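Local structure of thylakoid lumenal 15 kDa protein 1, chloroplastic (Arabidopsis thaliana, 3N90) at residues Gly128-Ala131 against Thr132-Asn135. The protein is of unknown function but folds as a right-handed quadrilateral beta helix of pentapeptide repeats in the chloroplast thylakoid lumen. The protein carries 2 engineered substitutions. Residues are numbered along the deposited sequence; the frame is centred on the assembly and turned at random.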
ATOM      1  N   GLY A 128      -8.265  12.575   7.869  1.00 28.24           N
ATOM      2  CA  GLY A 128      -7.026  12.552   8.618  1.00 27.80           C
ATOM      3  C   GLY A 128      -5.879  13.276   7.989  1.00 28.08           C
ATOM      4  O   GLY A 128      -5.951  13.768   6.832  1.00 28.10           O
ATOM      5  N   VAL A 129      -4.801  13.344   8.775  1.00 27.57           N
ATOM      6  CA  VAL A 129      -3.560  13.940   8.347  1.00 28.33           C
ATOM      7  C   VAL A 129      -2.484  12.891   8.563  1.00 27.33           C
ATOM      8  O   VAL A 129      -2.495  12.167   9.558  1.00 27.32           O
ATOM      9  CB  VAL A 129      -3.160  15.218   9.160  1.00 28.03           C
ATOM     10  CG1 VAL A 129      -2.198  16.074   8.347  1.00 29.78           C
ATOM     11  CG2 VAL A 129      -4.399  16.040   9.534  1.00 30.22           C
ATOM     12  N   ASN A 130      -1.577  12.840   7.617  1.00 27.41           N
ATOM     13  CA  ASN A 130      -0.483  11.879   7.634  1.00 27.51           C
ATOM     14  C   ASN A 130       0.515  12.205   8.750  1.00 27.74           C
ATOM     15  O   ASN A 130       1.178  13.250   8.675  1.00 29.19           O
ATOM     16  CB  ASN A 130       0.195  11.912   6.276  1.00 26.47           C
ATOM     17  CG  ASN A 130       1.261  10.847   6.130  1.00 27.54           C
ATOM     18  OD1 ASN A 130       2.430  11.110   6.369  1.00 25.27           O
ATOM     19  ND2 ASN A 130       0.864   9.646   5.734  1.00 25.69           N
ATOM     20  N   ALA A 131       0.603  11.324   9.757  1.00 27.48           N
ATOM     21  CA  ALA A 131       1.512  11.502  10.924  1.00 27.26           C
ATOM     22  C   ALA A 131       2.913  11.869  10.495  1.00 26.83           C
ATOM     23  O   ALA A 131       3.680  12.417  11.293  1.00 27.04           O
ATOM     24  CB  ALA A 131       1.571  10.246  11.775  1.00 28.05           C
ATOM     25  N   THR A 132       3.244  11.532   9.247  1.00 26.74           N
ATOM     26  CA  THR A 132       4.578  11.732   8.671  1.00 26.92           C
ATOM     27  C   THR A 132       4.688  13.010   7.867  1.00 26.99           C
ATOM     28  O   THR A 132       5.621  13.779   8.070  1.00 26.84           O
ATOM     29  CB  THR A 132       5.064  10.480   7.824  1.00 27.01           C
ATOM     30  OG1 THR A 132       5.279   9.373   8.708  1.00 28.52           O
ATOM     31  CG2 THR A 132       6.332  10.774   7.049  1.00 25.46           C
ATOM     32  N   THR A 133       3.731  13.266   6.974  1.00 27.25           N
ATOM     33  CA  THR A 133       3.857  14.397   6.048  1.00 27.49           C
ATOM     34  C   THR A 133       2.988  15.622   6.404  1.00 27.47           C
ATOM     35  O   THR A 133       3.193  16.700   5.869  1.00 27.92           O
ATOM     36  CB  THR A 133       3.544  14.027   4.559  1.00 28.16           C
ATOM     37  OG1 THR A 133       2.141  13.762   4.413  1.00 26.13           O
ATOM     38  CG2 THR A 133       4.384  12.828   4.063  1.00 28.78           C
ATOM     39  N   GLY A 134       2.002  15.460   7.265  1.00 28.23           N
ATOM     40  CA  GLY A 134       1.109  16.592   7.523  1.00 29.19           C
ATOM     41  C   GLY A 134       0.350  17.058   6.268  1.00 29.83           C
ATOM     42  O   GLY A 134      -0.132  18.205   6.191  1.00 29.99           O
ATOM     43  N   ASN A 135       0.280  16.192   5.258  1.00 29.35           N
ATOM     44  CA  ASN A 135      -0.637  16.409   4.137  1.00 28.64           C
ATOM     45  C   ASN A 135      -2.019  15.870   4.518  1.00 28.35           C
ATOM     46  O   ASN A 135      -2.149  14.870   5.242  1.00 29.08           O
ATOM     47  CB  ASN A 135      -0.103  15.809   2.839  1.00 28.89           C
ATOM     48  CG  ASN A 135       0.926  16.676   2.178  1.00 30.34           C
ATOM     49  OD1 ASN A 135       0.954  17.899   2.396  1.00 31.87           O
ATOM     50  ND2 ASN A 135       1.775  16.070   1.341  1.00 28.69           N
TER
HETATM   51  O   HOH W   1       5.740  14.159  11.369  1.00 26.53           O
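The side-chain amide of Asn-130 turns back to the backbone of Thr-133. CG lies anti to the backbone N (chi1 -174°), which brings OD1 to the amide of Thr-133. Thr-133 N donates to Asn-130 OD1 at 2.6 Å, in the carbonyl plane and on a lone pair, though the bond is bent (140° at the hydrogen). A second bond to OD1 from Thr-132 N is weak and doubtful. On the other branch of the amide, ND2 donates to the carbonyl of Gly-106, so the group is gripped at both ends. The Thr-133 side chain lies aslant to that of Asn-130, with Thr-133 OG1 3.3 Å from Asn-130 CB. The same OG1 accepts from Asn-135 N, which makes an ST turn, and also bonds Asp-108. The bonds to Gly-106 and Asp-108 hold this loop, between helices 116-125 and 137-140, against the pentapeptide-repeat beta helix. Two backbone bonds close it: Gly-134 N to Asn-130 O, 2.7 Å, and Asn-130 N to Asn-135 O, 3.2 Å. With an alanine here in place of Asn-130, the Thr-133 N-H would probably lose OD1 as its acceptor, and the carbonyl of Gly-106 its tie to the loop. Val-129 CG1 sits 3.3 Å from Asn-135 O and against the backbone of Gly-134. At the tip, a water donates to Ala-131 O.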